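PDB 5IKY: oxalate biosynthetic component 1 from Burkholderia thailandensis, which acts as a bifunctional enzyme of quorum sensing-dependent oxalate production, combining serine hydrolase chemistry on an alpha/beta-hydrolase fold with an additional lyase activity. Local coordinates for residues P713-T718 and S1000-T1005; F857-D862 and D979-W984; E871-Y876 and D945-R950; A964-A969 and L985-V990. All blocks are in the same frame, centred on the assembly; numbering follows the deposited sequence.

Contact 1: residues P713-T718 and S1000-T1005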
loop_
_atom_site.group_PDB
_atom_site.type_symbol
_atom_site.label_atom_id
_atom_site.label_comp_id
_atom_site.label_asym_id
_atom_site.label_seq_id
_atom_site.Cartn_x
_atom_site.Cartn_y
_atom_site.Cartn_z
ATOM N N PRO A 713 -16.110 3.322 17.119
ATOM C CA PRO A 713 -17.238 2.785 17.892
ATOM C C PRO A 713 -18.578 2.990 17.192
ATOM O O PRO A 713 -19.433 2.105 17.228
ATOM C CB PRO A 713 -17.186 3.588 19.198
ATOM C CG PRO A 713 -15.775 4.059 19.302
ATOM C CD PRO A 713 -15.332 4.307 17.891
ATOM N N ARG A 714 -18.746 4.145 16.555
ATOM C CA ARG A 714 -20.008 4.493 15.906
ATOM C C ARG A 714 -20.028 4.188 14.412
ATOM O O ARG A 714 -20.922 4.646 13.702
ATOM C CB ARG A 714 -20.315 5.980 16.116
ATOM C CG ARG A 714 -20.835 6.324 17.498
ATOM C CD ARG A 714 -22.262 5.841 17.673
ATOM N NE ARG A 714 -23.178 6.499 16.746
ATOM C CZ ARG A 714 -24.484 6.264 16.707
ATOM N NH1 ARG A 714 -25.023 5.389 17.542
ATOM N NH2 ARG A 714 -25.252 6.903 15.834
ATOM N N TYR A 715 -19.052 3.419 13.938
ATOM C CA TYR A 715 -18.900 3.199 12.501
ATOM C C TYR A 715 -20.106 2.510 11.866
ATOM O O TYR A 715 -20.675 3.017 10.899
ATOM C CB TYR A 715 -17.643 2.380 12.205
ATOM C CG TYR A 715 -17.495 2.055 10.737
ATOM C CD1 TYR A 715 -17.082 3.024 9.831
ATOM C CD2 TYR A 715 -17.791 0.786 10.251
ATOM C CE1 TYR A 715 -16.953 2.735 8.483
ATOM C CE2 TYR A 715 -17.668 0.488 8.905
ATOM C CZ TYR A 715 -17.247 1.466 8.026
ATOM O OH TYR A 715 -17.124 1.177 6.686
ATOM N N SER A 716 -20.483 1.353 12.400
ATOM C CA SER A 716 -21.581 0.578 11.825
ATOM C C SER A 716 -22.911 1.317 11.922
ATOM O O SER A 716 -23.694 1.321 10.973
ATOM C CB SER A 716 -21.693 -0.785 12.509
ATOM O OG SER A 716 -20.579 -1.602 12.193
ATOM N N ALA A 717 -23.159 1.941 13.071
ATOM C CA ALA A 717 -24.380 2.715 13.273
ATOM C C ALA A 717 -24.465 3.867 12.277
ATOM O O ALA A 717 -25.527 4.136 11.716
ATOM C CB ALA A 717 -24.450 3.240 14.698
ATOM N N THR A 718 -23.338 4.539 12.060
ATOM C CA THR A 718 -23.277 5.641 11.108
ATOM C C THR A 718 -23.601 5.157 9.699
ATOM O O THR A 718 -24.371 5.791 8.977
ATOM C CB THR A 718 -21.891 6.312 11.103
ATOM O OG1 THR A 718 -21.513 6.646 12.443
ATOM C CG2 THR A 718 -21.914 7.574 10.259
ATOM N N SER A 1000 -16.788 -5.782 1.176
ATOM C CA SER A 1000 -16.806 -6.613 2.372
ATOM C C SER A 1000 -16.056 -5.935 3.513
ATOM O O SER A 1000 -16.461 -6.030 4.670
ATOM C CB SER A 1000 -16.199 -7.985 2.094
ATOM O OG SER A 1000 -17.017 -8.741 1.218
ATOM N N LEU A 1001 -14.961 -5.257 3.180
ATOM C CA LEU A 1001 -14.188 -4.528 4.179
ATOM C C LEU A 1001 -15.010 -3.409 4.803
ATOM O O LEU A 1001 -15.047 -3.263 6.023
ATOM C CB LEU A 1001 -12.911 -3.956 3.568
ATOM C CG LEU A 1001 -11.628 -4.741 3.838
ATOM C CD1 LEU A 1001 -10.430 -3.962 3.342
ATOM C CD2 LEU A 1001 -11.487 -5.047 5.315
ATOM N N ALA A 1002 -15.673 -2.627 3.956
ATOM C CA ALA A 1002 -16.493 -1.511 4.419
ATOM C C ALA A 1002 -17.648 -1.986 5.298
ATOM O O ALA A 1002 -18.162 -1.231 6.123
ATOM C CB ALA A 1002 -17.027 -0.720 3.231
ATOM N N GLY A 1003 -18.050 -3.240 5.120
ATOM C CA GLY A 1003 -19.163 -3.793 5.867
ATOM C C GLY A 1003 -18.750 -4.525 7.129
ATOM O O GLY A 1003 -19.600 -5.015 7.872
ATOM N N THR A 1004 -17.445 -4.600 7.377
ATOM C CA THR A 1004 -16.933 -5.337 8.529
ATOM C C THR A 1004 -16.023 -4.479 9.400
ATOM O O THR A 1004 -15.633 -3.378 9.011
ATOM C CB THR A 1004 -16.160 -6.592 8.096
ATOM O OG1 THR A 1004 -15.188 -6.236 7.103
ATOM C CG2 THR A 1004 -17.113 -7.624 7.516
ATOM N N THR A 1005 -15.689 -4.989 10.582
ATOM C CA THR A 1005 -14.850 -4.251 11.522
ATOM C C THR A 1005 -13.709 -5.105 12.064
ATOM O O THR A 1005 -12.922 -4.646 12.890
ATOM C CB THR A 1005 -15.670 -3.711 12.714
ATOM O OG1 THR A 1005 -16.260 -4.804 13.429
ATOM C CG2 THR A 1005 -16.767 -2.768 12.235
#
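Tyr715 and Ser716, in the first turn of helix 715-734, face the run Ala1002-Thr1005 that leads on from helix 998-1002, with the CA atoms of Ser716 and Gly1003 7.8 Å apart. Tyr715 reaches across: its CG is anti to the backbone N (chi1 176°), and its hydroxyl gives a hydrogen bond to Ala1002 O, 2.7 Å from OH. The donor lies in the carbonyl plane on a lone pair, at a C=O...OH angle of 122°, and the acceptor sits at the ring edge, 3.3 Å from Tyr715 CE2. Beside this bond the packing is thin. The methyl CG2 of Thr1005 touches Ser716 OG at 4.0 Å and Tyr715 CD2 at 4.2 Å, while the hydroxyl of Thr1005 is bonded to Asp979. Thr1004 points its CB away from the helix, and its OG1 closes back on Ser1000 O (2.8 Å), tying down the segment that presents Ala1002 O. Arg710 and Gln711, just before the helix, add bonds to Leu1001 O and Thr1005 O. The cap domain is therefore joined to the hydrolase domain here mainly by polar groups binding backbone carbonyls, a directional join with little apolar surface.

Contact 2: residues F857-D862 and D979-W984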
loop_
_atom_site.group_PDB
_atom_site.type_symbol
_atom_site.label_atom_id
_atom_site.label_comp_id
_atom_site.label_asym_id
_atom_site.label_seq_id
_atom_site.Cartn_x
_atom_site.Cartn_y
_atom_site.Cartn_z
ATOM N N PHE A 857 -25.486 -3.437 8.281
ATOM C CA PHE A 857 -24.824 -2.574 9.255
ATOM C C PHE A 857 -25.594 -2.471 10.567
ATOM O O PHE A 857 -24.997 -2.322 11.632
ATOM C CB PHE A 857 -24.614 -1.177 8.669
ATOM C CG PHE A 857 -23.504 -1.104 7.660
ATOM C CD1 PHE A 857 -22.184 -1.228 8.059
ATOM C CD2 PHE A 857 -23.778 -0.909 6.316
ATOM C CE1 PHE A 857 -21.158 -1.162 7.138
ATOM C CE2 PHE A 857 -22.756 -0.842 5.388
ATOM C CZ PHE A 857 -21.443 -0.968 5.799
ATOM N N ALA A 858 -26.918 -2.541 10.490
ATOM C CA ALA A 858 -27.747 -2.504 11.688
ATOM C C ALA A 858 -27.510 -3.753 12.529
ATOM O O ALA A 858 -27.551 -3.704 13.758
ATOM C CB ALA A 858 -29.216 -2.375 11.321
ATOM N N LEU A 859 -27.261 -4.872 11.855
ATOM C CA LEU A 859 -26.949 -6.122 12.535
ATOM C C LEU A 859 -25.604 -6.007 13.238
ATOM O O LEU A 859 -25.429 -6.501 14.353
ATOM C CB LEU A 859 -26.937 -7.290 11.548
ATOM C CG LEU A 859 -26.793 -8.684 12.161
ATOM C CD1 LEU A 859 -27.975 -8.990 13.066
ATOM C CD2 LEU A 859 -26.653 -9.741 11.078
ATOM N N ASN A 860 -24.655 -5.352 12.574
ATOM C CA ASN A 860 -23.352 -5.064 13.165
ATOM C C ASN A 860 -23.471 -4.293 14.473
ATOM O O ASN A 860 -22.717 -4.533 15.417
ATOM C CB ASN A 860 -22.486 -4.262 12.189
ATOM C CG ASN A 860 -21.802 -5.131 11.154
ATOM O OD1 ASN A 860 -22.094 -6.319 11.022
ATOM N ND2 ASN A 860 -20.882 -4.534 10.408
ATOM N N ALA A 861 -24.424 -3.365 14.517
ATOM C CA ALA A 861 -24.576 -2.458 15.651
ATOM C C ALA A 861 -25.475 -3.037 16.734
ATOM O O ALA A 861 -25.817 -2.350 17.697
ATOM C CB ALA A 861 -25.120 -1.119 15.180
ATOM N N ASP A 862 -25.858 -4.299 16.574
ATOM C CA ASP A 862 -26.714 -4.969 17.543
ATOM C C ASP A 862 -25.873 -5.751 18.550
ATOM O O ASP A 862 -25.268 -6.765 18.204
ATOM C CB ASP A 862 -27.699 -5.896 16.829
ATOM C CG ASP A 862 -28.831 -6.354 17.726
ATOM O OD1 ASP A 862 -29.157 -5.637 18.696
ATOM O OD2 ASP A 862 -29.398 -7.434 17.454
ATOM N N ASP A 979 -20.160 -8.375 10.065
ATOM C CA ASP A 979 -19.405 -8.908 11.191
ATOM C C ASP A 979 -19.964 -10.243 11.658
ATOM O O ASP A 979 -21.178 -10.449 11.680
ATOM C CB ASP A 979 -19.401 -7.919 12.358
ATOM C CG ASP A 979 -18.465 -6.750 12.131
ATOM O OD1 ASP A 979 -17.517 -6.889 11.330
ATOM O OD2 ASP A 979 -18.671 -5.694 12.767
ATOM N N ILE A 980 -19.067 -11.152 12.024
ATOM C CA ILE A 980 -19.467 -12.408 12.641
ATOM C C ILE A 980 -19.402 -12.262 14.153
ATOM O O ILE A 980 -18.319 -12.179 14.733
ATOM C CB ILE A 980 -18.575 -13.578 12.200
ATOM C CG1 ILE A 980 -18.637 -13.755 10.681
ATOM C CG2 ILE A 980 -19.001 -14.859 12.903
ATOM C CD1 ILE A 980 -17.765 -14.878 10.165
ATOM N N HIS A 981 -20.567 -12.213 14.787
ATOM C CA HIS A 981 -20.634 -12.078 16.234
ATOM C C HIS A 981 -20.181 -13.373 16.890
ATOM O O HIS A 981 -20.956 -14.318 17.035
ATOM C CB HIS A 981 -22.046 -11.706 16.671
ATOM C CG HIS A 981 -22.582 -10.485 15.991
ATOM N ND1 HIS A 981 -22.535 -9.232 16.564
ATOM C CD2 HIS A 981 -23.165 -10.323 14.780
ATOM C CE1 HIS A 981 -23.071 -8.353 15.737
ATOM N NE2 HIS A 981 -23.461 -8.988 14.647
ATOM N N LEU A 982 -18.912 -13.399 17.279
ATOM C CA LEU A 982 -18.264 -14.605 17.775
ATOM C C LEU A 982 -18.889 -15.135 19.065
ATOM O O LEU A 982 -18.912 -16.343 19.295
ATOM C CB LEU A 982 -16.772 -14.334 17.987
ATOM C CG LEU A 982 -15.899 -15.490 18.472
ATOM C CD1 LEU A 982 -16.087 -16.712 17.589
ATOM C CD2 LEU A 982 -14.442 -15.066 18.496
ATOM N N ASP A 983 -19.409 -14.235 19.893
ATOM C CA ASP A 983 -19.919 -14.616 21.209
ATOM C C ASP A 983 -21.419 -14.913 21.223
ATOM O O ASP A 983 -22.006 -15.093 22.289
ATOM C CB ASP A 983 -19.607 -13.518 22.229
ATOM C CG ASP A 983 -18.125 -13.399 22.522
ATOM O OD1 ASP A 983 -17.408 -14.413 22.376
ATOM O OD2 ASP A 983 -17.676 -12.296 22.897
ATOM N N TRP A 984 -22.036 -14.968 20.048
ATOM C CA TRP A 984 -23.457 -15.287 19.957
ATOM C C TRP A 984 -23.696 -16.789 19.833
ATOM O O TRP A 984 -22.789 -17.545 19.483
ATOM C CB TRP A 984 -24.100 -14.582 18.760
ATOM C CG TRP A 984 -24.328 -13.115 18.939
ATOM C CD1 TRP A 984 -23.919 -12.338 19.983
ATOM C CD2 TRP A 984 -25.031 -12.246 18.043
ATOM N NE1 TRP A 984 -24.319 -11.037 19.790
ATOM C CE2 TRP A 984 -25.002 -10.953 18.605
ATOM C CE3 TRP A 984 -25.674 -12.433 16.814
ATOM C CZ2 TRP A 984 -25.596 -9.857 17.985
ATOM C CZ3 TRP A 984 -26.264 -11.342 16.201
ATOM C CH2 TRP A 984 -26.221 -10.070 16.786
#
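Asp979 N gives its hydrogen to Asn860 OD1, 3.0 Å away, with an N-H...O angle of 156° and the donor tilted 24° from the amide's carbonyl plane. The bond ties the end of helix 849-860 to the loop between the parallel strands 969-976 and 988-992 of the alpha/beta-hydrolase sheet. Beside it the two side chains cross at about a right angle with amide and carboxylate stacked nearly parallel, Asn860 CG 3.6 Å from Asp979 OD2. Each polar end is engaged further on: Asn860 ND2 binds Gly1003 O and the Asp979 carboxylate is held by Thr1005, and both side chains are thereby tied to residues 1003-1005.

Farther along, His981 directs its ring edge at the helix backbone, NE2 standing 3.2 Å from Leu859 O. A type I turn from His981 to Trp984 folds the indole back over the imidazole, Trp984 CH2 lying 3.5 Å above the centre of the His981 ring. The pair enters the contact as two layers: the imidazole edge faces Leu859 O, the indole edge Asp862 O. Leu859 CD1 touches the indole rim at CH2, 4.3 Å away, the one apolar side-chain contact between the segments. The carboxylate of Asp862 stands steeply to the indole and is gripped at OD2 by the backbone N atoms of Ile866 and Tyr867. The backbone carbonyl of Asp862 approaches the indole at its edge, near its plane, with O 3.1 Å from Trp984 CZ2.

Contact 3: residues E871-Y876 and D945-R950; sequences ESQLIY and DVQACR
Tyr876 and Gln947 carry most of the contact between helix 870-879 and helix 937-955, whose short segments cross at -68° with their axes 10.2 Å apart. That spacing is bridged by side chains. Tyr876 lays one ring face against Gln947, whose CB sits 3.5 Å from the ring centroid and 9° off the normal, a CH-pi contact over the centre of the face. The two side chains run past each other in opposite directions. Gln947 stretches out beyond CG and carries its amide to the backbone of the other helix, OE1 coming to 3.2 Å from Gln873 CA and NE2 to 3.3 Å from Ser872 C. The amide has an anchor in its own helix as well, NE2 bonding Gln943 O, and OE1 also lies 3.3 Å from Tyr876 CD2. At the far end of the ring, Tyr876 CE1 packs on Ala948 CB at 3.9 Å, and the hydroxyl reaches beyond the segment to bond Asp951.

Toward the partly exposed Gln873 the contact thins to the edge of the Gln947 amide. Little of Gln873 is buried here: the start of its chain borders the amide oxygen, CG being 3.5 Å from Gln947 OE1, and the two glutamines cross at about a right angle with their amide planes 68° apart. Helix 937-955 follows the inner sheet strand 929-935, which probably makes it the helix after the nucleophile strand of an alpha/beta hydrolase, here covered by a steeply crossing neighbour.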
loop_
_atom_site.group_PDB
_atom_site.type_symbol
_atom_site.label_atom_id
_atom_site.label_comp_id
_atom_site.label_asym_id
_atom_site.label_seq_id
_atom_site.Cartn_x
_atom_site.Cartn_y
_atom_site.Cartn_z
ATOM N N GLU A 871 -37.199 -10.024 5.695
ATOM C CA GLU A 871 -36.685 -10.910 4.656
ATOM C C GLU A 871 -36.048 -12.153 5.268
ATOM O O GLU A 871 -36.086 -13.236 4.681
ATOM C CB GLU A 871 -35.668 -10.181 3.771
ATOM C CG GLU A 871 -36.252 -9.053 2.930
ATOM C CD GLU A 871 -36.553 -7.806 3.740
ATOM O OE1 GLU A 871 -35.618 -7.258 4.362
ATOM O OE2 GLU A 871 -37.726 -7.378 3.761
ATOM N N SER A 872 -35.461 -11.989 6.450
ATOM C CA SER A 872 -34.855 -13.104 7.166
ATOM C C SER A 872 -35.921 -14.052 7.699
ATOM O O SER A 872 -35.737 -15.270 7.704
ATOM C CB SER A 872 -33.984 -12.596 8.315
ATOM O OG SER A 872 -32.964 -11.737 7.839
ATOM N N GLN A 873 -37.037 -13.482 8.143
ATOM C CA GLN A 873 -38.129 -14.254 8.725
ATOM C C GLN A 873 -38.700 -15.251 7.722
ATOM O O GLN A 873 -38.878 -16.426 8.038
ATOM C CB GLN A 873 -39.230 -13.319 9.228
ATOM C CG GLN A 873 -40.256 -13.987 10.132
ATOM C CD GLN A 873 -41.166 -12.985 10.821
ATOM O OE1 GLN A 873 -41.499 -11.942 10.259
ATOM N NE2 GLN A 873 -41.570 -13.299 12.047
ATOM N N LEU A 874 -38.974 -14.774 6.513
ATOM C CA LEU A 874 -39.541 -15.607 5.457
ATOM C C LEU A 874 -38.652 -16.802 5.124
ATOM O O LEU A 874 -39.144 -17.887 4.818
ATOM C CB LEU A 874 -39.780 -14.770 4.201
ATOM C CG LEU A 874 -40.794 -13.636 4.353
ATOM C CD1 LEU A 874 -40.713 -12.682 3.172
ATOM C CD2 LEU A 874 -42.201 -14.209 4.492
ATOM N N ILE A 875 -37.342 -16.595 5.188
ATOM C CA ILE A 875 -36.390 -17.665 4.927
ATOM C C ILE A 875 -36.260 -18.579 6.143
ATOM O O ILE A 875 -36.215 -19.801 6.008
ATOM C CB ILE A 875 -35.000 -17.106 4.550
ATOM C CG1 ILE A 875 -35.114 -16.179 3.337
ATOM C CG2 ILE A 875 -34.024 -18.237 4.265
ATOM C CD1 ILE A 875 -33.793 -15.596 2.886
ATOM N N TYR A 876 -36.217 -17.980 7.329
ATOM C CA TYR A 876 -36.042 -18.727 8.573
ATOM C C TYR A 876 -37.158 -19.732 8.842
ATOM O O TYR A 876 -36.899 -20.917 9.049
ATOM C CB TYR A 876 -35.940 -17.767 9.762
ATOM C CG TYR A 876 -36.232 -18.420 11.094
ATOM C CD1 TYR A 876 -35.320 -19.288 11.680
ATOM C CD2 TYR A 876 -37.420 -18.167 11.767
ATOM C CE1 TYR A 876 -35.584 -19.891 12.895
ATOM C CE2 TYR A 876 -37.694 -18.764 12.984
ATOM C CZ TYR A 876 -36.773 -19.625 13.544
ATOM O OH TYR A 876 -37.041 -20.220 14.756
ATOM N N ASP A 945 -30.219 -17.484 13.037
ATOM C CA ASP A 945 -29.810 -17.995 14.339
ATOM C C ASP A 945 -30.532 -17.254 15.458
ATOM O O ASP A 945 -30.955 -17.858 16.445
ATOM C CB ASP A 945 -28.295 -17.864 14.510
ATOM C CG ASP A 945 -27.522 -18.571 13.412
ATOM O OD1 ASP A 945 -28.160 -19.123 12.491
ATOM O OD2 ASP A 945 -26.273 -18.561 13.460
ATOM N N VAL A 946 -30.665 -15.942 15.292
ATOM C CA VAL A 946 -31.351 -15.095 16.262
ATOM C C VAL A 946 -32.808 -15.516 16.437
ATOM O O VAL A 946 -33.290 -15.669 17.561
ATOM C CB VAL A 946 -31.297 -13.609 15.844
ATOM C CG1 VAL A 946 -32.267 -12.780 16.672
ATOM C CG2 VAL A 946 -29.880 -13.071 15.976
ATOM N N GLN A 947 -33.501 -15.706 15.319
ATOM C CA GLN A 947 -34.900 -16.115 15.341
ATOM C C GLN A 947 -35.067 -17.507 15.937
ATOM O O GLN A 947 -36.072 -17.795 16.589
ATOM C CB GLN A 947 -35.489 -16.078 13.931
ATOM C CG GLN A 947 -35.464 -14.707 13.283
ATOM C CD GLN A 947 -36.101 -14.707 11.910
ATOM O OE1 GLN A 947 -37.315 -14.867 11.777
ATOM N NE2 GLN A 947 -35.284 -14.528 10.879
ATOM N N ALA A 948 -34.080 -18.367 15.705
ATOM C CA ALA A 948 -34.099 -19.722 16.244
ATOM C C ALA A 948 -34.014 -19.694 17.767
ATOM O O ALA A 948 -34.680 -20.472 18.449
ATOM C CB ALA A 948 -32.961 -20.545 15.661
ATOM N N CYS A 949 -33.192 -18.791 18.291
ATOM C CA CYS A 949 -33.067 -18.617 19.734
ATOM C C CYS A 949 -34.368 -18.091 20.334
ATOM O O CYS A 949 -34.771 -18.505 21.420
ATOM C CB CYS A 949 -31.912 -17.670 20.067
ATOM S SG CYS A 949 -30.272 -18.292 19.628
ATOM N N ARG A 950 -35.020 -17.180 19.618
ATOM C CA ARG A 950 -36.275 -16.595 20.079
ATOM C C ARG A 950 -37.378 -17.647 20.165
ATOM O O ARG A 950 -38.111 -17.710 21.152
ATOM C CB ARG A 950 -36.706 -15.452 19.156
#

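Contact 4: residues A964-A969 and L985-V990; sequences AFFDRA and LGTSVV
Phe966 meets Gly986 through a CH-pi contact: Gly986 CA lies 3.7 Å from the ring centroid and 9° off its normal. Phe966 CG lies anti to the carbonyl carbon (chi1 -77°), and Gly986 N lies over the same ring face as CA, 3.6 Å from Phe966 CD2. The ring packs directly on the main chain of Gly986. The opposite face is partly covered by Phe965, whose CD1 is offset toward the rim.

Apolar contacts follow on each segment. Phe966 CE2 touches Leu985 CB at 3.8 Å, and at the last residue of the type I turn Phe966-Ala969 the methyl Ala969 CB packs on Thr987 CG2 at 3.9 Å. This is a corner of the alpha/beta-hydrolase domain: helix 959-966 turns into strand 969-976, and segment 985-990 leads into its parallel neighbour 988-992, with Val990 bonded through the backbone to Leu971. The link from the first strand to the second holds no helix, and its last residues pack against the end of helix 959-966.

Polar atoms enter the contact by van der Waals touch. Thr987 CG2, anti to its backbone N, presses on Ala969 O at 3.4 Å, and Gly986 O is 3.6 Å from Phe966 CB. The true hydrogen bonds run to other partners: Thr987 N binds Asp945 of helix 937-955, and Ser988 OG takes the backbone N of Ile1049.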
loop_
_atom_site.group_PDB
_atom_site.type_symbol
_atom_site.label_atom_id
_atom_site.label_comp_id
_atom_site.label_asym_id
_atom_site.label_seq_id
_atom_site.Cartn_x
_atom_site.Cartn_y
_atom_site.Cartn_z
ATOM N N ALA A 964 -26.245 -27.760 20.764
ATOM C CA ALA A 964 -26.320 -29.022 20.040
ATOM C C ALA A 964 -27.111 -28.843 18.752
ATOM O O ALA A 964 -26.796 -29.448 17.726
ATOM C CB ALA A 964 -26.950 -30.100 20.910
ATOM N N PHE A 965 -28.138 -28.002 18.816
ATOM C CA PHE A 965 -28.961 -27.693 17.655
ATOM C C PHE A 965 -28.146 -26.991 16.572
ATOM O O PHE A 965 -28.287 -27.289 15.386
ATOM C CB PHE A 965 -30.154 -26.826 18.067
ATOM C CG PHE A 965 -30.963 -26.314 16.908
ATOM C CD1 PHE A 965 -30.802 -25.014 16.454
ATOM C CD2 PHE A 965 -31.882 -27.131 16.272
ATOM C CE1 PHE A 965 -31.543 -24.540 15.388
ATOM C CE2 PHE A 965 -32.626 -26.663 15.205
ATOM C CZ PHE A 965 -32.457 -25.366 14.763
ATOM N N PHE A 966 -27.292 -26.061 16.990
ATOM C CA PHE A 966 -26.475 -25.291 16.058
ATOM C C PHE A 966 -25.285 -26.093 15.542
ATOM O O PHE A 966 -24.673 -25.729 14.538
ATOM C CB PHE A 966 -25.987 -23.998 16.719
ATOM C CG PHE A 966 -27.040 -22.931 16.813
ATOM C CD1 PHE A 966 -27.815 -22.608 15.711
ATOM C CD2 PHE A 966 -27.265 -22.260 18.005
ATOM C CE1 PHE A 966 -28.789 -21.630 15.792
ATOM C CE2 PHE A 966 -28.239 -21.282 18.093
ATOM C CZ PHE A 966 -29.002 -20.966 16.984
ATOM N N ASP A 967 -24.961 -27.185 16.229
ATOM C CA ASP A 967 -23.864 -28.046 15.805
ATOM C C ASP A 967 -24.310 -28.938 14.650
ATOM O O ASP A 967 -23.494 -29.603 14.011
ATOM C CB ASP A 967 -23.356 -28.895 16.972
ATOM C CG ASP A 967 -21.874 -29.203 16.869
ATOM O OD1 ASP A 967 -21.329 -29.154 15.746
ATOM O OD2 ASP A 967 -21.250 -29.495 17.910
ATOM N N ARG A 968 -25.613 -28.944 14.386
ATOM C CA ARG A 968 -26.168 -29.702 13.271
ATOM C C ARG A 968 -26.274 -28.833 12.021
ATOM O O ARG A 968 -27.029 -29.143 11.097
ATOM C CB ARG A 968 -27.540 -30.270 13.637
ATOM C CG ARG A 968 -27.517 -31.248 14.799
ATOM C CD ARG A 968 -26.502 -32.360 14.570
ATOM N NE ARG A 968 -26.715 -33.052 13.302
ATOM C CZ ARG A 968 -25.943 -34.034 12.848
ATOM N NH1 ARG A 968 -24.906 -34.447 13.563
ATOM N NH2 ARG A 968 -26.211 -34.608 11.682
ATOM N N ALA A 969 -25.513 -27.744 12.000
ATOM C CA ALA A 969 -25.483 -26.843 10.854
ATOM C C ALA A 969 -24.069 -26.324 10.615
ATOM O O ALA A 969 -23.263 -26.240 11.543
ATOM C CB ALA A 969 -26.447 -25.685 11.060
ATOM N N LEU A 985 -24.922 -17.211 20.127
ATOM C CA LEU A 985 -25.359 -18.566 19.819
ATOM C C LEU A 985 -25.640 -18.674 18.327
ATOM O O LEU A 985 -26.472 -17.936 17.796
ATOM C CB LEU A 985 -26.613 -18.934 20.615
ATOM C CG LEU A 985 -26.442 -19.601 21.979
ATOM C CD1 LEU A 985 -27.790 -19.733 22.670
ATOM C CD2 LEU A 985 -25.784 -20.962 21.824
ATOM N N GLY A 986 -24.951 -19.582 17.644
ATOM C CA GLY A 986 -25.162 -19.727 16.218
ATOM C C GLY A 986 -24.281 -20.725 15.493
ATOM O O GLY A 986 -23.517 -21.474 16.100
ATOM N N THR A 987 -24.400 -20.718 14.169
ATOM C CA THR A 987 -23.707 -21.666 13.310
ATOM C C THR A 987 -22.221 -21.349 13.201
ATOM O O THR A 987 -21.836 -20.188 13.063
ATOM C CB THR A 987 -24.323 -21.676 11.896
ATOM O OG1 THR A 987 -25.753 -21.729 11.993
ATOM C CG2 THR A 987 -23.822 -22.867 11.098
ATOM N N SER A 988 -21.388 -22.383 13.267
ATOM C CA SER A 988 -19.951 -22.214 13.084
ATOM C C SER A 988 -19.640 -21.904 11.624
ATOM O O SER A 988 -20.261 -22.457 10.717
ATOM C CB SER A 988 -19.194 -23.460 13.540
ATOM O OG SER A 988 -19.309 -23.634 14.941
ATOM N N VAL A 989 -18.675 -21.017 11.403
ATOM C CA VAL A 989 -18.410 -20.498 10.065
ATOM C C VAL A 989 -16.961 -20.676 9.624
ATOM O O VAL A 989 -16.035 -20.499 10.412
ATOM C CB VAL A 989 -18.756 -18.990 9.973
ATOM C CG1 VAL A 989 -18.793 -18.536 8.520
ATOM C CG2 VAL A 989 -20.086 -18.696 10.657
ATOM N N VAL A 990 -16.776 -21.036 8.359
ATOM C CA VAL A 990 -15.478 -20.909 7.710
ATOM C C VAL A 990 -15.514 -19.638 6.869
ATOM O O VAL A 990 -16.279 -19.543 5.909
ATOM C CB VAL A 990 -15.137 -22.123 6.828
ATOM C CG1 VAL A 990 -13.900 -21.836 5.989
ATOM C CG2 VAL A 990 -14.934 -23.363 7.686
#

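Contact 1 joins the cap domain to the hydrolase domain, while contacts 2, 3 and 4 lie within the latter. Contacts 1, 3 and 4 are buried, contact 2 only partly. Contacts 1 and 2 form one polar network, joined through residues 1003-1005, and both rely on hydrogen bonds to carbonyl oxygens. Contacts 3 and 4 rest instead on CH-pi packing over an aromatic face; Asp945 on helix 937-955, in contact 3, is their polar join to Thr987 of contact 4. Contact 2 touches all three others: its loop leads from strand 969-976 to segment 985-990, Ile980 packs on Val989, and Trp984 reaches Val946. Contact 3 is about 15 Å from contact 1 between nearest atoms.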